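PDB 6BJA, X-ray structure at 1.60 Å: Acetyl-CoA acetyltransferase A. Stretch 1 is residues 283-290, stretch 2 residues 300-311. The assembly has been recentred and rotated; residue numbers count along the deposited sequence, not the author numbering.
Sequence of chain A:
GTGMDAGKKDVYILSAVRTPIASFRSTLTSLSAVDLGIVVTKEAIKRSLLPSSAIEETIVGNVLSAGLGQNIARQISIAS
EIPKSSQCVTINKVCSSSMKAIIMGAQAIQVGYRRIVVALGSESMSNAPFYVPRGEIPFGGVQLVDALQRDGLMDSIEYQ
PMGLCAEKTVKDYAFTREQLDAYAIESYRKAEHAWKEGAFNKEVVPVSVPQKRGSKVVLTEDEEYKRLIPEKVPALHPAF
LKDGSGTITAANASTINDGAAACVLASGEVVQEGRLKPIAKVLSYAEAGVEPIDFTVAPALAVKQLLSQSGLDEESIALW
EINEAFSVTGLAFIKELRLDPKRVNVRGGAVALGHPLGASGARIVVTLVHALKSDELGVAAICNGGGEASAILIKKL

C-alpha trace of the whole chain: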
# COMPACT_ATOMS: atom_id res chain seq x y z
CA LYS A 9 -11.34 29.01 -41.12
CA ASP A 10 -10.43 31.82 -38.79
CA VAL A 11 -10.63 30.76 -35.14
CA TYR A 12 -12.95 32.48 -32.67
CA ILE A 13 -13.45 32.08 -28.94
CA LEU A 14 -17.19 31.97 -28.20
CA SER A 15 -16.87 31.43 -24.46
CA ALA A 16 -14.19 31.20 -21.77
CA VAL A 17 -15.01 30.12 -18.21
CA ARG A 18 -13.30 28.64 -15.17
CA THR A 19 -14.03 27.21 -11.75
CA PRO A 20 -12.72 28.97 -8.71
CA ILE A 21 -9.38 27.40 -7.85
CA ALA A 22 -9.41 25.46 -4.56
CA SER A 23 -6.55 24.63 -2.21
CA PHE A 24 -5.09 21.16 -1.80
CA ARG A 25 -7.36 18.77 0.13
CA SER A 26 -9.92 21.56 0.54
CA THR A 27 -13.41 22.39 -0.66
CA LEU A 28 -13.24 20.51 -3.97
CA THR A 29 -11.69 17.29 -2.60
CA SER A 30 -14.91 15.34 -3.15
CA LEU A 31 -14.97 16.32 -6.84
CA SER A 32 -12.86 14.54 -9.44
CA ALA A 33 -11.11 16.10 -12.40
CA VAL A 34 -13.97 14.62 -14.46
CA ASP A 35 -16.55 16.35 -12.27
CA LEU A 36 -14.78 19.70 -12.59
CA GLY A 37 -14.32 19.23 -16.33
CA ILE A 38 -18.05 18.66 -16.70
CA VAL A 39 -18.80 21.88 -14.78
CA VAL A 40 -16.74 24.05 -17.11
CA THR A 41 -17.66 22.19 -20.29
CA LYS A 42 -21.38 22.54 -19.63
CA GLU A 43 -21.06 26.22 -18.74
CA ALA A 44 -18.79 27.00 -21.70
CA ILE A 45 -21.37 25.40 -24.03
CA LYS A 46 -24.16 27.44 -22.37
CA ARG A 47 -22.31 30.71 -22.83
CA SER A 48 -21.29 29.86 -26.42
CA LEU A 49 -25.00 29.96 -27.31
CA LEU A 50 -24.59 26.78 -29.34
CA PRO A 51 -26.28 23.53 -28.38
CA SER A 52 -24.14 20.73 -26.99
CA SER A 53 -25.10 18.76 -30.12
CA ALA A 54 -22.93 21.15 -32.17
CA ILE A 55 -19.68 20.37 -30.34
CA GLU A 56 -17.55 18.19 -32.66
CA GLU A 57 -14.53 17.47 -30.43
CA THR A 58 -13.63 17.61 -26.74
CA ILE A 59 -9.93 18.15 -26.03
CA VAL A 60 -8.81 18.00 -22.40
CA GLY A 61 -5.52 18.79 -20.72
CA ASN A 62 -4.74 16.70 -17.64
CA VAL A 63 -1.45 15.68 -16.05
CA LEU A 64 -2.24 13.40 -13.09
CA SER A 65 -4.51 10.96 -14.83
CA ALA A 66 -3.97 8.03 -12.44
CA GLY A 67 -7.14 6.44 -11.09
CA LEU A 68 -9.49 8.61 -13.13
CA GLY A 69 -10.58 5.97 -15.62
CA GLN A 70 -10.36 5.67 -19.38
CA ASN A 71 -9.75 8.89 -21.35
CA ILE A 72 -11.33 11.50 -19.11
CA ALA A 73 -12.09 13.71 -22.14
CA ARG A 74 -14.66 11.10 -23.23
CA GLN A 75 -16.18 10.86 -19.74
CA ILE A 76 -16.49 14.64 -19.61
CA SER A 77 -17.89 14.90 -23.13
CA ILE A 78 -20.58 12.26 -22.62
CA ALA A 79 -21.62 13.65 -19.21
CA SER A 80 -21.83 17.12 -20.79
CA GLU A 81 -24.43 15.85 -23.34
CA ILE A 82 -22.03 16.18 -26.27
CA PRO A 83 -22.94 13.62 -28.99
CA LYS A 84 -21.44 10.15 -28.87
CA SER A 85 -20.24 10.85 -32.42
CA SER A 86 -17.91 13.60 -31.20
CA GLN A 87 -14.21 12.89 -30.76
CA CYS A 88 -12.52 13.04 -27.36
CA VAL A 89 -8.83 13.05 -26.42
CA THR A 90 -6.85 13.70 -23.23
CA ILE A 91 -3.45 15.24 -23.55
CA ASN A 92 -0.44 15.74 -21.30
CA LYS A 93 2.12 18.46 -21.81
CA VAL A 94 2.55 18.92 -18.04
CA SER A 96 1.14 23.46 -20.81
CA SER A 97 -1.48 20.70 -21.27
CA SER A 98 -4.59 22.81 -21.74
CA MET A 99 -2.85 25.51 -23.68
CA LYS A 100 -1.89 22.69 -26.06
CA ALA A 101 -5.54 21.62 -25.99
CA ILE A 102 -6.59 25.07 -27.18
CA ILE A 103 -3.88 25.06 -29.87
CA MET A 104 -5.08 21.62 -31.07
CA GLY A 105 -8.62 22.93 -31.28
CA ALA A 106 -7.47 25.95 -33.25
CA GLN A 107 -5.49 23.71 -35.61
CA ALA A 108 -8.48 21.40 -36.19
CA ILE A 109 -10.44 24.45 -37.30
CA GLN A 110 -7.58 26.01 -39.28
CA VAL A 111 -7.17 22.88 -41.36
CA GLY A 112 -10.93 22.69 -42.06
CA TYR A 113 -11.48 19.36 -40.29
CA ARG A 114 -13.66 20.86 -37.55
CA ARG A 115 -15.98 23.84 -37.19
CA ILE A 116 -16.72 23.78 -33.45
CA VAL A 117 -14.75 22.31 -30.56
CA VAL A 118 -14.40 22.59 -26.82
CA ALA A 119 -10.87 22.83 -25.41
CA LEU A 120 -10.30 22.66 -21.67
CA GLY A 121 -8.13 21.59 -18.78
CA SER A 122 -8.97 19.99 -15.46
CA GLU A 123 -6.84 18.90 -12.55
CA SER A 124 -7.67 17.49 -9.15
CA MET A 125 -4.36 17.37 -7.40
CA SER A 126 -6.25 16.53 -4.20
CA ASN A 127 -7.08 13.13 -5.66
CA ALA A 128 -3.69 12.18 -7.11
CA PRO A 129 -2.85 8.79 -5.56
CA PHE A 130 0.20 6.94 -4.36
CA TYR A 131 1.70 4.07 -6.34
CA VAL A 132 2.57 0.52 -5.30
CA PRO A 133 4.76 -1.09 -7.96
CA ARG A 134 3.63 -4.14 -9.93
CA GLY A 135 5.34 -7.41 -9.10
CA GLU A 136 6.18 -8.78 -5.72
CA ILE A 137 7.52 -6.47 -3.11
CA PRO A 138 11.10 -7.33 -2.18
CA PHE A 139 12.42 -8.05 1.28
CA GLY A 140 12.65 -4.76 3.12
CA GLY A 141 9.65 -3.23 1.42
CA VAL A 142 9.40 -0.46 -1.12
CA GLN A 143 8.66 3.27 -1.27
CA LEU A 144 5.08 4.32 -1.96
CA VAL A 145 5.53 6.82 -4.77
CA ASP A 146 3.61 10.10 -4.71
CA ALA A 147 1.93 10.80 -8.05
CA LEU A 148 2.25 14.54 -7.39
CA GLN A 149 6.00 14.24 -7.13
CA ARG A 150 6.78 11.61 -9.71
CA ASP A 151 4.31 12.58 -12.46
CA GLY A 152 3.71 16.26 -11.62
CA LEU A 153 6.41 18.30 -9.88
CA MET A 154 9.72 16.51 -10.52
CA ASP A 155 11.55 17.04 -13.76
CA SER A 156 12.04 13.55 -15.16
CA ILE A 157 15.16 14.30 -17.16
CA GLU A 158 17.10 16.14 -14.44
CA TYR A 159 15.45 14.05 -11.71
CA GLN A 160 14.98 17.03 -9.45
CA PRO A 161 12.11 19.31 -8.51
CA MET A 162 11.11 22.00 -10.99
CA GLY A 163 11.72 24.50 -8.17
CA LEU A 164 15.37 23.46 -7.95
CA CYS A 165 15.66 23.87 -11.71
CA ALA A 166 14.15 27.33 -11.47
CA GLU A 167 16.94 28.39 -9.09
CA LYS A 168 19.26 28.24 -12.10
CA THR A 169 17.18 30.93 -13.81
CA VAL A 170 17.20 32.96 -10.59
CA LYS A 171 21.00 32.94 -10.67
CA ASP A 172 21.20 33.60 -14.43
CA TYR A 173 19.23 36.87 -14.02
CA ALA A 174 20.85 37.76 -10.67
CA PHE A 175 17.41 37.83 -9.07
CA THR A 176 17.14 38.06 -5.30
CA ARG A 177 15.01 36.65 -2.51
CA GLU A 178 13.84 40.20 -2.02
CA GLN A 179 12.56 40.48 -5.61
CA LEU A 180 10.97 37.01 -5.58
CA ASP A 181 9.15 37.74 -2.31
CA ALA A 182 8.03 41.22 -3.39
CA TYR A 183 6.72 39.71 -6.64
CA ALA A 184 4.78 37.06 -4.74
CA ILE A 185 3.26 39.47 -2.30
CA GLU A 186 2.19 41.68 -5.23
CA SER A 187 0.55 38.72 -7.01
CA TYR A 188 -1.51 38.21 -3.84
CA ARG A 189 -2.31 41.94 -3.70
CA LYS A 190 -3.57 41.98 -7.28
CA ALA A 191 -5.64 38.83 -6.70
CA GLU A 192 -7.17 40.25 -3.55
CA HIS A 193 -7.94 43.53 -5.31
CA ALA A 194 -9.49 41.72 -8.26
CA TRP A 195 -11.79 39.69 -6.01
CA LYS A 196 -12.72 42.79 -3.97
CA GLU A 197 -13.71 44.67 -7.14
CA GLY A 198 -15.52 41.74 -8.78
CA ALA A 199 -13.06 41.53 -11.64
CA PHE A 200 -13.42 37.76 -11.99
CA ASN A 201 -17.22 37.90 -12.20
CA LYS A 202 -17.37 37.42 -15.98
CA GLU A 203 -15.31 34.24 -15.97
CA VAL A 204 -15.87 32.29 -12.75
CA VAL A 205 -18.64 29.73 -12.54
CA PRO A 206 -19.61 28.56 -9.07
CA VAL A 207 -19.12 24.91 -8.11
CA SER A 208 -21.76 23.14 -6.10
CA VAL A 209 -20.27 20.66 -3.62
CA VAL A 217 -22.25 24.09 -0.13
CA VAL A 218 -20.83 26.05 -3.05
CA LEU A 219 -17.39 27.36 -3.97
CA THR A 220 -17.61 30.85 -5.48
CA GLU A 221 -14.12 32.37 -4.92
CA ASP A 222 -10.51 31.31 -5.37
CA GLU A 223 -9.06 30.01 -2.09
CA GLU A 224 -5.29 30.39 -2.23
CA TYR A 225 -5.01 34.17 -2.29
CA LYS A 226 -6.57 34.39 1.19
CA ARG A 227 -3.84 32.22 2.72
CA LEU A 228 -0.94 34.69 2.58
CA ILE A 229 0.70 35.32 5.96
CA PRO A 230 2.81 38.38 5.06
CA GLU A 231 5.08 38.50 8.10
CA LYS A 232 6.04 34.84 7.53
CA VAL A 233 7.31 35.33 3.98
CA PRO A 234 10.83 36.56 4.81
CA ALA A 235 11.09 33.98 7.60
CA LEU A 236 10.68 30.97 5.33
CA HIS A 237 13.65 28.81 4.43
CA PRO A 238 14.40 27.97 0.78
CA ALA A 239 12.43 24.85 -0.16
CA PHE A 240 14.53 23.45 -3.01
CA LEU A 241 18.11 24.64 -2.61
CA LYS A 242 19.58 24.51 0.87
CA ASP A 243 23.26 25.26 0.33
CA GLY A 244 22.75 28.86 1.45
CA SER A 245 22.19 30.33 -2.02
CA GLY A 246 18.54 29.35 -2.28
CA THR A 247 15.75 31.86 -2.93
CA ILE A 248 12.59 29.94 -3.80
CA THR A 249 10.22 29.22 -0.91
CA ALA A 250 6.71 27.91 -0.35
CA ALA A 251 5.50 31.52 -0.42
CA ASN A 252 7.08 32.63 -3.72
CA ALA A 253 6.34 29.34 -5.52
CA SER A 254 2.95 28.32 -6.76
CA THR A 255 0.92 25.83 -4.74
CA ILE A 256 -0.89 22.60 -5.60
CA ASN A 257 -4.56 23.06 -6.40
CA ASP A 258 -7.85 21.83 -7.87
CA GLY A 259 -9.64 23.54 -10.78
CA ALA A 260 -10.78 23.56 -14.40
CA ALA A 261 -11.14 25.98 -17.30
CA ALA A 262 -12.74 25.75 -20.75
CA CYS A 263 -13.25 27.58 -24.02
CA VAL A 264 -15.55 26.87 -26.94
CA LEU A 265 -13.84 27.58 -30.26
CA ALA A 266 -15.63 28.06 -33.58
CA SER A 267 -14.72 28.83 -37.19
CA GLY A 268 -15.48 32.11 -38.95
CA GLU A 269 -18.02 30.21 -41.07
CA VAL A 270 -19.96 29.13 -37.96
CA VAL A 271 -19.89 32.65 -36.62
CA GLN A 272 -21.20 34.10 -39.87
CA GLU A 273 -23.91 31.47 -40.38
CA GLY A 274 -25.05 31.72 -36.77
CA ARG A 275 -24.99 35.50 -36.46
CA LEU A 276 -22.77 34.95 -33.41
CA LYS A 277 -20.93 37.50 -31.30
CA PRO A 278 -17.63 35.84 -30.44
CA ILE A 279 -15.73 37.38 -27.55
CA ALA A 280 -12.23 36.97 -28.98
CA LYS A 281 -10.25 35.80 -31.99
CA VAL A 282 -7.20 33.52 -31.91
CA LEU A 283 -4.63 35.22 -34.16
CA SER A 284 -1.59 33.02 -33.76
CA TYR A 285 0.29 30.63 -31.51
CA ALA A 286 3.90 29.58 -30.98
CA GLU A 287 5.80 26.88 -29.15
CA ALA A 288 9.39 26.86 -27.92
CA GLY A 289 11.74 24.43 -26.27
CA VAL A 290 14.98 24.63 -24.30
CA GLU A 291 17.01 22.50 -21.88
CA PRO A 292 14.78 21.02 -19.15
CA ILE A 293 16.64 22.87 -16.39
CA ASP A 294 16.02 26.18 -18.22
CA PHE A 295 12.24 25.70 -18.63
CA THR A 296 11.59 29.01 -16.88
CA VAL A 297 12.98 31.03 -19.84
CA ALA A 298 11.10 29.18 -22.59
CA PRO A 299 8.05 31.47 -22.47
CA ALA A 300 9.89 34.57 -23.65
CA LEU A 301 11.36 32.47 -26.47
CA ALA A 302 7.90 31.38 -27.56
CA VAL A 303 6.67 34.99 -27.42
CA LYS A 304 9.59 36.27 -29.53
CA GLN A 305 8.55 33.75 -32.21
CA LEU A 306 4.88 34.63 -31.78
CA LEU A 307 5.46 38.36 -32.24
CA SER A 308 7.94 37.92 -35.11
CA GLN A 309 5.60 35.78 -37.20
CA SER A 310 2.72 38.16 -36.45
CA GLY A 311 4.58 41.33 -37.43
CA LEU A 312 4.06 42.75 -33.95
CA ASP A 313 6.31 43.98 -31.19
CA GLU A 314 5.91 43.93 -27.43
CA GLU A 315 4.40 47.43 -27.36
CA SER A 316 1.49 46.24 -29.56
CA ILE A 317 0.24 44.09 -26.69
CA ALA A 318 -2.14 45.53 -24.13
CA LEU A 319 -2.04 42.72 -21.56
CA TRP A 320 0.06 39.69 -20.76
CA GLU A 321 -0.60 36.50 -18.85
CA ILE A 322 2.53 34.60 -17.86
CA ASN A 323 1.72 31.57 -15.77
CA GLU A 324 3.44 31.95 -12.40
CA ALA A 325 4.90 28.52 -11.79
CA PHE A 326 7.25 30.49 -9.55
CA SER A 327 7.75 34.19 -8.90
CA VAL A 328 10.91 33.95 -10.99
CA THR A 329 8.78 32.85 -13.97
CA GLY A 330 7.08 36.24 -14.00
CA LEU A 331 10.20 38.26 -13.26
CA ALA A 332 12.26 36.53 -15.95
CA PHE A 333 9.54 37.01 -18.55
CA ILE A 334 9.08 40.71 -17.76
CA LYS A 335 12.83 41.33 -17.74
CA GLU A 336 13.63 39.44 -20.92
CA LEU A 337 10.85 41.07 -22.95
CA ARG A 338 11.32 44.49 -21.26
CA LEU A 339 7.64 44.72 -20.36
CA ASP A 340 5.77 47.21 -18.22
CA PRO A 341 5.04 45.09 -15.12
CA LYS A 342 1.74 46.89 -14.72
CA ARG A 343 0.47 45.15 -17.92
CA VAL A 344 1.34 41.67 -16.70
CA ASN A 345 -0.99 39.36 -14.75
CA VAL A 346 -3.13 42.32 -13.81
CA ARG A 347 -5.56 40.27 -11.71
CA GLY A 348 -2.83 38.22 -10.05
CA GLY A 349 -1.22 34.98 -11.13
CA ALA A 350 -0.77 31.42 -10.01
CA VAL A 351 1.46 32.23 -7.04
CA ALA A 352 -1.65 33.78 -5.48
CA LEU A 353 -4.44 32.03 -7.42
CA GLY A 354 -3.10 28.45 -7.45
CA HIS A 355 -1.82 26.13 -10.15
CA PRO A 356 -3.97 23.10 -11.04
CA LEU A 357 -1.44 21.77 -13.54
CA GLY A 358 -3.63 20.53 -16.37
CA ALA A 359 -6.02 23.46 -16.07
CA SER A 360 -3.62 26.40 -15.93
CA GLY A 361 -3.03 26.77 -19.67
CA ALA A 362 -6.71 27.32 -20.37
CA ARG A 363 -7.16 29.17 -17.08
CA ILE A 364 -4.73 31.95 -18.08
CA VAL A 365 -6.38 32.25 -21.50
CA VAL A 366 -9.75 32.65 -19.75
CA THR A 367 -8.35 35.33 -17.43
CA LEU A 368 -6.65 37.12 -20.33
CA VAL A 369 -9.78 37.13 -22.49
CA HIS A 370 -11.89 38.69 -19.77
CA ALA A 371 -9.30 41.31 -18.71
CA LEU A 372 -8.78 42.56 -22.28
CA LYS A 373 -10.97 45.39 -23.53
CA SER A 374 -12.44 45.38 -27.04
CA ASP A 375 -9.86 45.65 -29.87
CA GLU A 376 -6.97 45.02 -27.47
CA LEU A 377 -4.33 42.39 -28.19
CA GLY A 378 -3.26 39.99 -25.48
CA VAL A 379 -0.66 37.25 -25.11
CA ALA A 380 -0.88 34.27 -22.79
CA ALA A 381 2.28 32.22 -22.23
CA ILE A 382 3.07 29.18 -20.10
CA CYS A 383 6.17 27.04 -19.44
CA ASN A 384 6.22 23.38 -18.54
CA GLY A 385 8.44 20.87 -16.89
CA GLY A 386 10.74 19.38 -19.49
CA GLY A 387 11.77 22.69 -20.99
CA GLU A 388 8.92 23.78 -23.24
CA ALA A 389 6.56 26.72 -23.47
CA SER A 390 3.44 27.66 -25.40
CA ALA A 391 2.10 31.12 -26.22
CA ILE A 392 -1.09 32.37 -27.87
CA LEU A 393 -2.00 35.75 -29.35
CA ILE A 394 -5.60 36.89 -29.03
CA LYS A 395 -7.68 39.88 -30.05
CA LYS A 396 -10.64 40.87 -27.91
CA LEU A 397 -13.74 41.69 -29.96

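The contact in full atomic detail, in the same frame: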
# COMPACT_ATOMS: atom_id res chain seq x y z
N LEU A 283 -5.38 34.72 -33.01
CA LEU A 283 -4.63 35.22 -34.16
C LEU A 283 -3.47 34.33 -34.54
O LEU A 283 -3.17 34.16 -35.73
CB LEU A 283 -4.11 36.62 -33.88
CG LEU A 283 -5.16 37.70 -33.69
CD1 LEU A 283 -4.46 39.03 -33.51
CD2 LEU A 283 -6.14 37.73 -34.85
N SER A 284 -2.81 33.78 -33.54
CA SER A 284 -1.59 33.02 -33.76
C SER A 284 -1.19 32.28 -32.50
O SER A 284 -1.66 32.60 -31.40
CB SER A 284 -0.45 33.96 -34.19
OG SER A 284 0.66 33.22 -34.67
N TYR A 285 -0.30 31.31 -32.65
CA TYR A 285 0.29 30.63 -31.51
C TYR A 285 1.74 30.25 -31.84
O TYR A 285 2.12 30.21 -33.01
CB TYR A 285 -0.53 29.39 -31.13
CG TYR A 285 -0.56 28.35 -32.19
CD1 TYR A 285 0.48 27.44 -32.27
CD2 TYR A 285 -1.59 28.26 -33.10
CE1 TYR A 285 0.51 26.50 -33.19
CE2 TYR A 285 -1.57 27.27 -34.08
CZ TYR A 285 -0.49 26.40 -34.10
OH TYR A 285 -0.36 25.38 -35.01
N ALA A 286 2.51 29.98 -30.81
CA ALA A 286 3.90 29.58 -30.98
C ALA A 286 4.29 28.65 -29.85
O ALA A 286 3.70 28.68 -28.76
CB ALA A 286 4.79 30.79 -31.00
N GLU A 287 5.31 27.83 -30.12
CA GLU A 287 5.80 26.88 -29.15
C GLU A 287 7.32 26.93 -29.19
O GLU A 287 7.89 27.07 -30.27
CB GLU A 287 5.30 25.48 -29.46
CG GLU A 287 3.77 25.36 -29.51
CD GLU A 287 3.28 24.02 -30.06
OE1 GLU A 287 3.58 23.70 -31.22
OE2 GLU A 287 2.56 23.31 -29.33
N ALA A 288 7.94 26.83 -28.03
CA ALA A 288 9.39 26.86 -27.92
C ALA A 288 9.88 25.76 -27.00
O ALA A 288 9.14 25.22 -26.17
CB ALA A 288 9.86 28.20 -27.40
N GLY A 289 11.14 25.39 -27.17
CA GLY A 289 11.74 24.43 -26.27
C GLY A 289 13.21 24.71 -26.00
O GLY A 289 13.95 25.12 -26.90
N VAL A 290 13.61 24.45 -24.76
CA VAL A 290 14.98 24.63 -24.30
C VAL A 290 15.39 23.44 -23.42
O VAL A 290 14.65 22.47 -23.26
CB VAL A 290 15.11 25.95 -23.51
CG1 VAL A 290 14.73 27.14 -24.37
CG2 VAL A 290 14.25 25.90 -22.30
N ALA A 300 9.51 33.40 -22.90
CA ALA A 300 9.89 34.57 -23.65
C ALA A 300 10.35 34.16 -25.05
O ALA A 300 10.15 34.91 -26.01
CB ALA A 300 11.00 35.36 -22.94
N LEU A 301 10.94 32.97 -25.17
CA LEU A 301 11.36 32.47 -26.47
C LEU A 301 10.15 32.21 -27.37
O LEU A 301 10.14 32.58 -28.54
CB LEU A 301 12.20 31.21 -26.32
CG LEU A 301 13.00 30.78 -27.54
CD1 LEU A 301 14.01 31.86 -27.95
CD2 LEU A 301 13.71 29.46 -27.23
N ALA A 302 9.11 31.63 -26.79
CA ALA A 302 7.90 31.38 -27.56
C ALA A 302 7.27 32.70 -28.00
O ALA A 302 6.79 32.82 -29.12
CB ALA A 302 6.92 30.56 -26.74
N VAL A 303 7.27 33.69 -27.11
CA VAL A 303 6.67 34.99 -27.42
C VAL A 303 7.47 35.72 -28.52
O VAL A 303 6.87 36.33 -29.39
CB VAL A 303 6.58 35.86 -26.16
CG1 VAL A 303 6.28 37.33 -26.51
CG2 VAL A 303 5.53 35.29 -25.24
N LYS A 304 8.79 35.63 -28.49
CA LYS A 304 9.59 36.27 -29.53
C LYS A 304 9.19 35.72 -30.90
O LYS A 304 8.99 36.48 -31.85
CB LYS A 304 11.09 36.06 -29.27
CG LYS A 304 11.58 36.92 -28.13
CD LYS A 304 13.03 36.65 -27.78
CE LYS A 304 13.41 37.40 -26.53
NZ LYS A 304 13.11 38.85 -26.70
N GLN A 305 8.99 34.41 -30.98
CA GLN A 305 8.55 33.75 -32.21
C GLN A 305 7.14 34.20 -32.58
O GLN A 305 6.87 34.56 -33.72
CB GLN A 305 8.59 32.24 -32.04
CG GLN A 305 8.15 31.44 -33.25
CD GLN A 305 8.93 31.79 -34.50
OE1 GLN A 305 10.16 31.89 -34.48
NE2 GLN A 305 8.22 31.99 -35.61
N LEU A 306 6.26 34.21 -31.59
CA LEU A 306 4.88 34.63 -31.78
C LEU A 306 4.77 36.03 -32.39
O LEU A 306 4.04 36.26 -33.34
CB LEU A 306 4.14 34.58 -30.44
CG LEU A 306 2.65 34.89 -30.42
CD1 LEU A 306 1.86 33.79 -31.11
CD2 LEU A 306 2.17 35.05 -28.98
N LEU A 307 5.52 36.97 -31.82
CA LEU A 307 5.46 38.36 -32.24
C LEU A 307 6.12 38.54 -33.61
O LEU A 307 5.60 39.26 -34.46
CB LEU A 307 6.13 39.26 -31.20
CG LEU A 307 5.47 39.35 -29.82
CD1 LEU A 307 6.30 40.25 -28.92
CD2 LEU A 307 4.07 39.91 -29.93
N SER A 308 7.25 37.87 -33.82
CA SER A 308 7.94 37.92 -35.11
C SER A 308 7.04 37.49 -36.26
O SER A 308 6.89 38.22 -37.24
CB SER A 308 9.19 37.03 -35.08
OG SER A 308 9.83 37.06 -36.34
N GLN A 309 6.42 36.32 -36.13
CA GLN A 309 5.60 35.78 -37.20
C GLN A 309 4.31 36.57 -37.41
O GLN A 309 3.66 36.44 -38.45
CB GLN A 309 5.27 34.31 -36.92
CG GLN A 309 4.34 34.05 -35.74
CD GLN A 309 4.35 32.60 -35.26
OE1 GLN A 309 5.30 31.85 -35.51
NE2 GLN A 309 3.30 32.20 -34.56
N SER A 310 3.95 37.38 -36.42
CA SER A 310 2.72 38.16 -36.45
C SER A 310 2.96 39.61 -36.87
O SER A 310 2.01 40.38 -37.01
CB SER A 310 2.05 38.11 -35.07
OG SER A 310 1.63 36.78 -34.78
N GLY A 311 4.22 39.97 -37.04
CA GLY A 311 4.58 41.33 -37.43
C GLY A 311 4.28 42.34 -36.35
O GLY A 311 4.02 43.51 -36.64

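Strand 283-289 lies against the helix of stretch 2 with the two segments running roughly antiparallel, at 142° between their N-to-C directions, and the axes approach to 6.8 Å. So close an approach relies on small side chains. Along the strand, alternate residues face the helix: Ser284, Ala286 and Ala288 point toward it, while Tyr285 and Glu287 point away.

Ser284 meets the last turn of the helix. Its OG accepts a hydrogen bond from Gln309 NE2 at 2.8 Å, so this polar, partly exposed edge pairs a short hydroxyl with a longer amide. The same NE2 also donates to the backbone Tyr285 O at 2.8 Å, and Gln305 NE2 holds Gln309 OE1 at 2.9 Å, which steadies the amide. Although the CA-to-CB bond of Tyr285 points away, its CA rests 3.6 Å from Leu306 CD1.

Ala286 sits at the centre. Its methyl is small enough to reach the helix backbone, with CB 3.4 Å from Ala302 O, and it packs 3.9 Å from Leu306 CB. Ala288 repeats the pattern one turn earlier in the helix: its CB lies 3.8 Å from Ala302 CB, two methyls allowing the CA atoms of these residues to come within 4.8 Å, and 4.0 Å from Leu301 CB. Beyond the strand, Val290 CG1 touches Leu301 CD2 at 3.8 Å, extending the apolar contact.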